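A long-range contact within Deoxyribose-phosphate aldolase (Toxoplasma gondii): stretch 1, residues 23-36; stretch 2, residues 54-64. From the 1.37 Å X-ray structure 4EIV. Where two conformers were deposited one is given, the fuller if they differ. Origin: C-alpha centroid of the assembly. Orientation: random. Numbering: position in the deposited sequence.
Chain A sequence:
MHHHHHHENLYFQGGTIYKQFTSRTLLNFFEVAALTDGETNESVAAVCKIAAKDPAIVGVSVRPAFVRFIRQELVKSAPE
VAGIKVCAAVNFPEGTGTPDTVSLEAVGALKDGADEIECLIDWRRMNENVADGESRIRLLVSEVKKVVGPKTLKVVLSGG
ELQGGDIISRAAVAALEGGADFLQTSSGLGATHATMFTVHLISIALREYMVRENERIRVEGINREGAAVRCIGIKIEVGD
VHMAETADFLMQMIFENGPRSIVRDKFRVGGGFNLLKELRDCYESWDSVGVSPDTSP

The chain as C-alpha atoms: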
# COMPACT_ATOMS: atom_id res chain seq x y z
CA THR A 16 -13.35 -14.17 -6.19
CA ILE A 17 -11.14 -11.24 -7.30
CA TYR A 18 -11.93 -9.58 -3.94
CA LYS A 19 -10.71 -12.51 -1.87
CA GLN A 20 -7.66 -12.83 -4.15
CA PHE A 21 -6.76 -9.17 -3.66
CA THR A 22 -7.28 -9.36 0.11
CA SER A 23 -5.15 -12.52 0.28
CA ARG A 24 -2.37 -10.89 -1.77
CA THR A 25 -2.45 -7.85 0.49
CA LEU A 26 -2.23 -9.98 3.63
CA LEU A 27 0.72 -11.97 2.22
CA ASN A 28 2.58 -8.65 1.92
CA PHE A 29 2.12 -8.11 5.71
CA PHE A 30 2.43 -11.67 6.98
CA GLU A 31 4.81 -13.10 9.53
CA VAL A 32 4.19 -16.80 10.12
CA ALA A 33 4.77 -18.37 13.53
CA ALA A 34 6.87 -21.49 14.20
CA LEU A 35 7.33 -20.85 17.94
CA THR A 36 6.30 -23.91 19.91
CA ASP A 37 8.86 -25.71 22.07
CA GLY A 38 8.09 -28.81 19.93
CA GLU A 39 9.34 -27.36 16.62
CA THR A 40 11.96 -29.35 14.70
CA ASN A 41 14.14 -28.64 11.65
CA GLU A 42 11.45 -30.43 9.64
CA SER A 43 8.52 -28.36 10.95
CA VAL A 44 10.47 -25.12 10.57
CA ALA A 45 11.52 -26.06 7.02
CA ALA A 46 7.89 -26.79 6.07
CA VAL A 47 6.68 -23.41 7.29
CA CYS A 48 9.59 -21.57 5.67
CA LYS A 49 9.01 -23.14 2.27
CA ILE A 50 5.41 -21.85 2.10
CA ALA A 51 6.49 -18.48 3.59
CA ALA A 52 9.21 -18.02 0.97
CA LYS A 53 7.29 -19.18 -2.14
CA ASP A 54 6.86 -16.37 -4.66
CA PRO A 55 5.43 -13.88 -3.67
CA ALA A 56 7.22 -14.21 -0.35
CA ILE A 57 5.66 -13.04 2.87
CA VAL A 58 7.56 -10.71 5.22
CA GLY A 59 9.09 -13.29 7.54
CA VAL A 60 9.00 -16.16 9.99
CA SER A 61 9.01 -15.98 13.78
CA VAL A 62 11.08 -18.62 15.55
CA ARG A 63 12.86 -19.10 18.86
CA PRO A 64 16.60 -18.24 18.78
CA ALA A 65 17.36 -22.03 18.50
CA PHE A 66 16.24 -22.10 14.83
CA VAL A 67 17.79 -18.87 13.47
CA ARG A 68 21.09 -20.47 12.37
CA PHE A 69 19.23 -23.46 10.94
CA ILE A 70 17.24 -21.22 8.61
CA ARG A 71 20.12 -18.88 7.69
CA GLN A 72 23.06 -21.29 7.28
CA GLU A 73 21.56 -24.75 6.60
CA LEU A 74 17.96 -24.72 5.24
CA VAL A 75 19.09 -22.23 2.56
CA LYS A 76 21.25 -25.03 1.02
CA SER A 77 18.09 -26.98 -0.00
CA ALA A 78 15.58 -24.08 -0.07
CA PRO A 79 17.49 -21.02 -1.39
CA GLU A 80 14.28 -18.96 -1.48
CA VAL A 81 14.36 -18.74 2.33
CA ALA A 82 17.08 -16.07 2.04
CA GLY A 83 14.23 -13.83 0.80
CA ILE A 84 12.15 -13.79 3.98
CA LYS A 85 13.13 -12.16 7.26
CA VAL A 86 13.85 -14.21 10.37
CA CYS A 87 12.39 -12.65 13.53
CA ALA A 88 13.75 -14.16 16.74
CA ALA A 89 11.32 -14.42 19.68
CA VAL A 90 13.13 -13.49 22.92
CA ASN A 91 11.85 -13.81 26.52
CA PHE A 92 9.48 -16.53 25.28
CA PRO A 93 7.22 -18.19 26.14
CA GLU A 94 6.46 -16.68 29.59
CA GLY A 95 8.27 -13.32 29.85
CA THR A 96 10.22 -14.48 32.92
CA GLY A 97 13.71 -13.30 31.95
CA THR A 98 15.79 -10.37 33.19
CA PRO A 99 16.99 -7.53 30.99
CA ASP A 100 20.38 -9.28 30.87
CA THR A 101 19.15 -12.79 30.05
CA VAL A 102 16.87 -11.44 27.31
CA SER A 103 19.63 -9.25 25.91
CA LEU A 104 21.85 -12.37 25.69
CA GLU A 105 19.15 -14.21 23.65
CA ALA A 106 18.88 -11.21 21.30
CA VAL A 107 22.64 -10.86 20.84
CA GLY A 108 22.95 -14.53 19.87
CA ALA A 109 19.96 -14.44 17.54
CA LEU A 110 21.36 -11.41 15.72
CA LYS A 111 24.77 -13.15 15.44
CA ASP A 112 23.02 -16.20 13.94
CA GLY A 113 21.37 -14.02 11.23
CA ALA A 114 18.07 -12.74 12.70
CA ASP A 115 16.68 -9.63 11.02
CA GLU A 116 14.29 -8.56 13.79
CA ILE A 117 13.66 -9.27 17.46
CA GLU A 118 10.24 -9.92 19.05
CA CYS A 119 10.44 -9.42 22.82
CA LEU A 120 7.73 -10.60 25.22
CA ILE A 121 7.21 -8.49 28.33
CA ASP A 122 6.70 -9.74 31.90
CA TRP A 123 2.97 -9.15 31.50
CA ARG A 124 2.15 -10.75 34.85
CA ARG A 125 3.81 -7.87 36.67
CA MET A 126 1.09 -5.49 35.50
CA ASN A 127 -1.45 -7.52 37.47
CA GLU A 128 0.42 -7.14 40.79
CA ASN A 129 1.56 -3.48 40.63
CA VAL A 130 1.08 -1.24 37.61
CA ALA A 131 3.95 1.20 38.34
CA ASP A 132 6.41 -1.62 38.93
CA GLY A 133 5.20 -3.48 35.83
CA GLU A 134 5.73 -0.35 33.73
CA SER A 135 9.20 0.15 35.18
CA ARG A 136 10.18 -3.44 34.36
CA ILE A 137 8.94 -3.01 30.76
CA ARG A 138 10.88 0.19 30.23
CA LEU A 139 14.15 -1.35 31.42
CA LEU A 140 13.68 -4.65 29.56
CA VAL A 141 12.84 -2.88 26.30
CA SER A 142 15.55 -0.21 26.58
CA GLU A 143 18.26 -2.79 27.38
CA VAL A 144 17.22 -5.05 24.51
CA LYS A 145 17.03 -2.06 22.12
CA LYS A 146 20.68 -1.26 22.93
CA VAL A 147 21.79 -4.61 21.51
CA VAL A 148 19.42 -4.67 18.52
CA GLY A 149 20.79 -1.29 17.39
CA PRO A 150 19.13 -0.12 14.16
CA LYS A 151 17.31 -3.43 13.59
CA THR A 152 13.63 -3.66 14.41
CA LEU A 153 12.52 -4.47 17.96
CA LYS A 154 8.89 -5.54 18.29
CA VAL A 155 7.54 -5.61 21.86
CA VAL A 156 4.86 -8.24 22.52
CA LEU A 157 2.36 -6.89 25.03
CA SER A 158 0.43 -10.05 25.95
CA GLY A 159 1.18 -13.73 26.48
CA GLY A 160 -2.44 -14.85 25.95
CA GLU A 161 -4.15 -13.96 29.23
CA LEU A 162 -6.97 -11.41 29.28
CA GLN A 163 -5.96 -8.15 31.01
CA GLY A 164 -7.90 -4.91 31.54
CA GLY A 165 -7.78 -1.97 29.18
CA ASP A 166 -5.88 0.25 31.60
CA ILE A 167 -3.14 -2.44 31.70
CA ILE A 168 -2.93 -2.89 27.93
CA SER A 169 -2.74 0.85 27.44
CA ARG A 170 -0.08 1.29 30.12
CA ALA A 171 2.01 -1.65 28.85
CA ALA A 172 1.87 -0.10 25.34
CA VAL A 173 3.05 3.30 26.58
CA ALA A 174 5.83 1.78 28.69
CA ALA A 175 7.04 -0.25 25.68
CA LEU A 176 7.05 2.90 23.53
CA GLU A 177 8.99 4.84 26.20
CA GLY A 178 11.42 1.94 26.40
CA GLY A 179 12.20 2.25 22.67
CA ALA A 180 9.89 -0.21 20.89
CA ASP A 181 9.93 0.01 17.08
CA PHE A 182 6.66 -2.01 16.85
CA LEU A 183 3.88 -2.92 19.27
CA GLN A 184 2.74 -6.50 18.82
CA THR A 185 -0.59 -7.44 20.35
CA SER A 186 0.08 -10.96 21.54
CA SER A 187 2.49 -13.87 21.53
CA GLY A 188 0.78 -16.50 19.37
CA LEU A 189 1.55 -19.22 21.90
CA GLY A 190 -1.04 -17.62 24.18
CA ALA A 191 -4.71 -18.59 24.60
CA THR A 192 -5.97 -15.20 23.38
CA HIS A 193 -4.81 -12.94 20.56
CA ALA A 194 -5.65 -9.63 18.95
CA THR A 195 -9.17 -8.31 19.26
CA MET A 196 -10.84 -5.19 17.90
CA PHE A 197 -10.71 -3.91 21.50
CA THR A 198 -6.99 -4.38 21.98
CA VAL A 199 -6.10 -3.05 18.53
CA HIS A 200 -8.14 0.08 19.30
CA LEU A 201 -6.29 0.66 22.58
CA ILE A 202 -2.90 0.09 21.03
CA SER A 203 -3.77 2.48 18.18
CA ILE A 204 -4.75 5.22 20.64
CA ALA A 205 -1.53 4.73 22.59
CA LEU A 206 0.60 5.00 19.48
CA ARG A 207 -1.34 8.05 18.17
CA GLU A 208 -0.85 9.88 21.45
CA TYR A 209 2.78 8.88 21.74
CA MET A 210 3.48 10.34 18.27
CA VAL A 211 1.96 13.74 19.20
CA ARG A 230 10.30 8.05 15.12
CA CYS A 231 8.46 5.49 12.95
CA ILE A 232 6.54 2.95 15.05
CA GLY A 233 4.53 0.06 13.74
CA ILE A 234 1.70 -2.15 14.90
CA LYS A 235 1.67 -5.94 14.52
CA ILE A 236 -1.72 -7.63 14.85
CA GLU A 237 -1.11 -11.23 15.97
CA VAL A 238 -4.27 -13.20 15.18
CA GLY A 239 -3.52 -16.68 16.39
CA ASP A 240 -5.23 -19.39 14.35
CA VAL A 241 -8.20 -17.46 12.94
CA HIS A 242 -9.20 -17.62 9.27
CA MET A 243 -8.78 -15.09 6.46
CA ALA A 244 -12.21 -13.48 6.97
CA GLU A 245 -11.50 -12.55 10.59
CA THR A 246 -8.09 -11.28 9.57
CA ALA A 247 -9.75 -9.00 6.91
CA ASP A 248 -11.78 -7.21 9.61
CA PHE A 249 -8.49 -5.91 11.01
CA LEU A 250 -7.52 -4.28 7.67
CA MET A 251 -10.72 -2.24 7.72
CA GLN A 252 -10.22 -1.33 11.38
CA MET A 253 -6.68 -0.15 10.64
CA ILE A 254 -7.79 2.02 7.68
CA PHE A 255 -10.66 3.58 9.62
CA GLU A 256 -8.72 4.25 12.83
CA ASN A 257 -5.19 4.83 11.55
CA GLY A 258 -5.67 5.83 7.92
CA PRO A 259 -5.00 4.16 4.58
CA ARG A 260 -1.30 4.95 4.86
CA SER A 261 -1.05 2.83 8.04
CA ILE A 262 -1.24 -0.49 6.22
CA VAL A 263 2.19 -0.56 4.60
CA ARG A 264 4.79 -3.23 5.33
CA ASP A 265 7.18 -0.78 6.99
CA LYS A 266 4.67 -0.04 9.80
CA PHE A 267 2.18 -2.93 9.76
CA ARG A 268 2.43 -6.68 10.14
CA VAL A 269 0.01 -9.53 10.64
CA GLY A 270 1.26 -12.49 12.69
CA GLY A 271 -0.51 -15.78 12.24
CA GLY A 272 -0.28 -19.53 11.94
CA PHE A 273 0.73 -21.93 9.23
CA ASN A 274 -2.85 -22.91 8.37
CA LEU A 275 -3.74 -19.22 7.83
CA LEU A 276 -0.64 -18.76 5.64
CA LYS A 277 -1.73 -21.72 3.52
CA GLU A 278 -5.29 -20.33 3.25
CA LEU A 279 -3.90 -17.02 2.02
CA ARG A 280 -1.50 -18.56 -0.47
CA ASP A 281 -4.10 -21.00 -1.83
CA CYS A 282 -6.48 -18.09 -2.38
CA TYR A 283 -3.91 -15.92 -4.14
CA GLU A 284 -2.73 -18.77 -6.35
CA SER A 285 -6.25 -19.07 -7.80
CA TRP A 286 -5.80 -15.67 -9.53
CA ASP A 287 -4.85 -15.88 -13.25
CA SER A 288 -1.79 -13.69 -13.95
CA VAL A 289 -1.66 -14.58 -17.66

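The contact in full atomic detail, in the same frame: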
# COMPACT_ATOMS: atom_id res chain seq x y z
N SER A 23 -6.19 -11.54 -0.03
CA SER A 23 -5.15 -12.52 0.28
C SER A 23 -3.76 -12.00 -0.10
O SER A 23 -2.82 -12.11 0.68
CB SER A 23 -5.40 -13.83 -0.47
OG SER A 23 -6.60 -14.45 -0.05
N ARG A 24 -3.66 -11.42 -1.29
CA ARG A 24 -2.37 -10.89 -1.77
C ARG A 24 -1.85 -9.78 -0.86
O ARG A 24 -0.66 -9.71 -0.55
CB ARG A 24 -2.48 -10.39 -3.21
CG ARG A 24 -1.17 -9.80 -3.75
CD ARG A 24 -0.06 -10.82 -3.82
NE ARG A 24 1.23 -10.25 -4.20
CZ ARG A 24 2.18 -9.86 -3.35
NH1 ARG A 24 1.99 -9.90 -2.03
NH2 ARG A 24 3.32 -9.42 -3.83
N THR A 25 -2.76 -8.92 -0.44
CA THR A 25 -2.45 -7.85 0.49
C THR A 25 -1.94 -8.41 1.82
O THR A 25 -0.94 -7.96 2.35
CB THR A 25 -3.71 -6.99 0.73
OG1 THR A 25 -4.09 -6.33 -0.49
CG2 THR A 25 -3.45 -5.93 1.80
N LEU A 26 -2.66 -9.37 2.37
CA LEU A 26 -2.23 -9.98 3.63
C LEU A 26 -0.87 -10.68 3.52
O LEU A 26 -0.09 -10.63 4.47
CB LEU A 26 -3.34 -10.92 4.17
CG LEU A 26 -4.58 -10.19 4.70
CD1 LEU A 26 -5.73 -11.12 4.85
CD2 LEU A 26 -4.29 -9.43 6.01
N LEU A 27 -0.58 -11.33 2.40
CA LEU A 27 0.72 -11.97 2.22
C LEU A 27 1.84 -10.94 2.36
O LEU A 27 2.89 -11.22 2.91
CB LEU A 27 0.85 -12.69 0.87
CG LEU A 27 -0.00 -13.95 0.69
CD1 LEU A 27 0.01 -14.37 -0.78
CD2 LEU A 27 0.49 -15.11 1.61
N ASN A 28 1.60 -9.73 1.86
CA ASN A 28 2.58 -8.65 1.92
C ASN A 28 2.87 -8.15 3.36
O ASN A 28 3.85 -7.45 3.57
CB ASN A 28 2.08 -7.48 1.07
CG ASN A 28 3.05 -6.31 1.04
OD1 ASN A 28 4.20 -6.44 0.68
ND2 ASN A 28 2.55 -5.13 1.41
N PHE A 29 1.99 -8.50 4.30
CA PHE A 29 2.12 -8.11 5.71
C PHE A 29 2.46 -9.28 6.64
O PHE A 29 2.72 -9.06 7.83
CB PHE A 29 0.79 -7.58 6.26
CG PHE A 29 0.21 -6.42 5.50
CD1 PHE A 29 1.03 -5.41 5.01
CD2 PHE A 29 -1.17 -6.32 5.34
CE1 PHE A 29 0.47 -4.34 4.33
CE2 PHE A 29 -1.72 -5.23 4.67
CZ PHE A 29 -0.89 -4.23 4.17
N PHE A 30 2.45 -10.49 6.11
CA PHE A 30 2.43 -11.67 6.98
C PHE A 30 3.75 -12.12 7.54
O PHE A 30 4.76 -12.16 6.85
CB PHE A 30 1.75 -12.85 6.23
CG PHE A 30 1.02 -13.83 7.12
CD1 PHE A 30 -0.25 -13.54 7.57
CD2 PHE A 30 1.58 -15.03 7.49
CE1 PHE A 30 -0.93 -14.41 8.36
CE2 PHE A 30 0.89 -15.92 8.31
CZ PHE A 30 -0.36 -15.59 8.74
N GLU A 31 3.69 -12.49 8.82
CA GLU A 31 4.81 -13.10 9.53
C GLU A 31 4.27 -14.37 10.17
O GLU A 31 3.47 -14.33 11.09
CB GLU A 31 5.38 -12.12 10.57
CG GLU A 31 6.06 -10.92 9.93
CD GLU A 31 6.54 -9.88 10.91
OE1 GLU A 31 5.98 -9.78 12.00
OE2 GLU A 31 7.50 -9.16 10.57
N VAL A 32 4.71 -15.52 9.66
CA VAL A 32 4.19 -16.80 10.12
C VAL A 32 4.95 -17.29 11.36
O VAL A 32 6.16 -17.14 11.44
CB VAL A 32 4.25 -17.86 8.98
CG1 VAL A 32 5.68 -18.21 8.58
CG2 VAL A 32 3.42 -19.10 9.33
N ALA A 33 4.21 -17.85 12.30
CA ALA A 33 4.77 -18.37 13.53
C ALA A 33 5.21 -19.82 13.43
O ALA A 33 4.50 -20.66 12.89
CB ALA A 33 3.73 -18.24 14.65
N ALA A 34 6.39 -20.11 13.99
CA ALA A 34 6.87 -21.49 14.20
C ALA A 34 7.62 -21.41 15.54
O ALA A 34 8.85 -21.51 15.58
CB ALA A 34 7.77 -21.95 13.05
N LEU A 35 6.85 -21.22 16.61
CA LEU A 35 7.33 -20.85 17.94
C LEU A 35 7.17 -21.84 19.06
O LEU A 35 7.59 -21.54 20.18
CB LEU A 35 6.58 -19.57 18.40
CG LEU A 35 6.88 -18.30 17.61
CD1 LEU A 35 5.85 -17.20 17.87
CD2 LEU A 35 8.31 -17.83 17.93
N THR A 36 6.52 -22.97 18.82
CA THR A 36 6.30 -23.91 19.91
C THR A 36 7.61 -24.57 20.34
O THR A 36 8.56 -24.68 19.55
CB THR A 36 5.25 -24.98 19.58
OG1 THR A 36 5.76 -25.90 18.61
CG2 THR A 36 3.95 -24.36 19.08
N ASP A 54 7.16 -17.64 -4.01
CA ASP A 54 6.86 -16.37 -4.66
C ASP A 54 5.34 -16.17 -4.79
O ASP A 54 4.63 -17.06 -5.25
CB ASP A 54 7.56 -16.38 -6.03
CG ASP A 54 7.62 -15.01 -6.70
OD1 ASP A 54 6.78 -14.15 -6.43
OD2 ASP A 54 8.50 -14.83 -7.57
N PRO A 55 4.79 -15.02 -4.33
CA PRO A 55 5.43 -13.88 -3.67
C PRO A 55 5.65 -14.16 -2.18
O PRO A 55 4.72 -14.55 -1.47
CB PRO A 55 4.42 -12.76 -3.87
CG PRO A 55 3.12 -13.44 -3.91
CD PRO A 55 3.38 -14.73 -4.64
N ALA A 56 6.87 -13.93 -1.73
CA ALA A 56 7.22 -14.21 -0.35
C ALA A 56 6.51 -13.29 0.62
O ALA A 56 6.24 -12.11 0.33
CB ALA A 56 8.71 -14.06 -0.15
N ILE A 57 6.22 -13.84 1.79
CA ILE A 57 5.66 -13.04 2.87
C ILE A 57 6.81 -12.26 3.53
O ILE A 57 7.96 -12.34 3.08
CB ILE A 57 4.89 -13.89 3.89
CG1 ILE A 57 5.79 -14.87 4.66
CG2 ILE A 57 3.71 -14.59 3.20
CD1 ILE A 57 5.14 -15.56 5.84
N VAL A 58 6.51 -11.52 4.60
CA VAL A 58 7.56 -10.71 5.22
C VAL A 58 8.62 -11.57 5.94
O VAL A 58 9.81 -11.36 5.78
CB VAL A 58 6.98 -9.69 6.24
CG1 VAL A 58 8.09 -8.83 6.82
CG2 VAL A 58 5.91 -8.80 5.57
N GLY A 59 8.17 -12.51 6.75
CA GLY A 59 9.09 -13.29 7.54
C GLY A 59 8.47 -14.41 8.34
O GLY A 59 7.28 -14.73 8.21
N VAL A 60 9.35 -15.05 9.11
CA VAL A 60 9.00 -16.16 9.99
C VAL A 60 9.49 -15.81 11.38
O VAL A 60 10.58 -15.23 11.53
CB VAL A 60 9.62 -17.50 9.49
CG1 VAL A 60 11.15 -17.43 9.41
CG2 VAL A 60 9.14 -18.68 10.34
N SER A 61 8.68 -16.14 12.38
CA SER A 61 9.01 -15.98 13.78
C SER A 61 9.40 -17.32 14.37
O SER A 61 8.60 -18.25 14.37
CB SER A 61 7.84 -15.41 14.59
OG SER A 61 7.47 -14.10 14.15
N VAL A 62 10.61 -17.40 14.89
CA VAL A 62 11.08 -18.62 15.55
C VAL A 62 11.80 -18.28 16.84
O VAL A 62 12.19 -17.14 17.06
CB VAL A 62 12.08 -19.42 14.66
CG1 VAL A 62 11.38 -20.01 13.43
CG2 VAL A 62 13.25 -18.54 14.26
N ARG A 63 12.01 -19.28 17.69
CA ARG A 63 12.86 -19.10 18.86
C ARG A 63 14.32 -18.98 18.36
O ARG A 63 14.65 -19.45 17.25
CB ARG A 63 12.78 -20.28 19.83
CG ARG A 63 11.41 -20.62 20.32
CD ARG A 63 10.71 -19.51 21.11
NE ARG A 63 9.56 -20.18 21.68
CZ ARG A 63 9.58 -20.87 22.83
NH1 ARG A 63 10.62 -20.79 23.66
NH2 ARG A 63 8.53 -21.59 23.18
N PRO A 64 15.21 -18.37 19.16
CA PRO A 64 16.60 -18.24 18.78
C PRO A 64 17.23 -19.56 18.30
O PRO A 64 18.06 -19.53 17.39
CB PRO A 64 17.24 -17.70 20.05
CG PRO A 64 16.17 -16.87 20.64
CD PRO A 64 14.92 -17.62 20.40
O HOH W 1 4.42 -10.10 -0.52
O HOH W 2 4.80 -13.94 13.67
O HOH W 3 11.09 -21.95 17.07

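The carbonyl of Phe 30 takes two backbone donors in a row: Val 58 N lies 2.9 Å from Phe 30 O, and Gly 59 N, in a weak bond, lies 3.4 Å from the same Phe 30 O. A single acceptor thus gathers the end of a loop and the first residue of a strand, and parallel pairing starts there. From this point the ladder alternates. Val 32 N donates to Gly 59 O at 3.1 Å, Ser 61 N to Val 32 O at 2.9 Å, nearly straight at 171°, and Ala 34 N to Ser 61 O at 2.9 Å. Stretch 1 uses its even residues and stretch 2 its odd ones, the offset that parallel strands require, while the strand axes cross at -29°.

The two sheet faces are filled differently. On the face of Val 32 and Val 60, branched and small apolar groups interlock: Val 32 CG1 sits 3.9 Å from Val 60 CG2 and 3.8 Å from Ile 57 CD1. Ile 57 belongs to the loop before the strand, yet it extends this packing back to the helix, with its CG2 3.6 Å from Leu 27 CD2, and its CD1 meets the edge of the Phe 30 ring. The face of Glu 31 and Ser 61 is more polar; there water 2 donates to both Glu 31 O and Ser 61 OG.

Each end is closed by an arginine. Arg 24 lays one face of its guanidinium over Pro 55, whose CB is 3.5 Å from Arg 24 NH2, while water 1 links Arg 24 NH1 to Ala 56 O. Beyond the strands, Arg 63 NE donates to Leu 35 O at 2.8 Å, and water 3 bridges Ala 34 O and Arg 63 N, which at 4.4 Å are too far apart to bond directly.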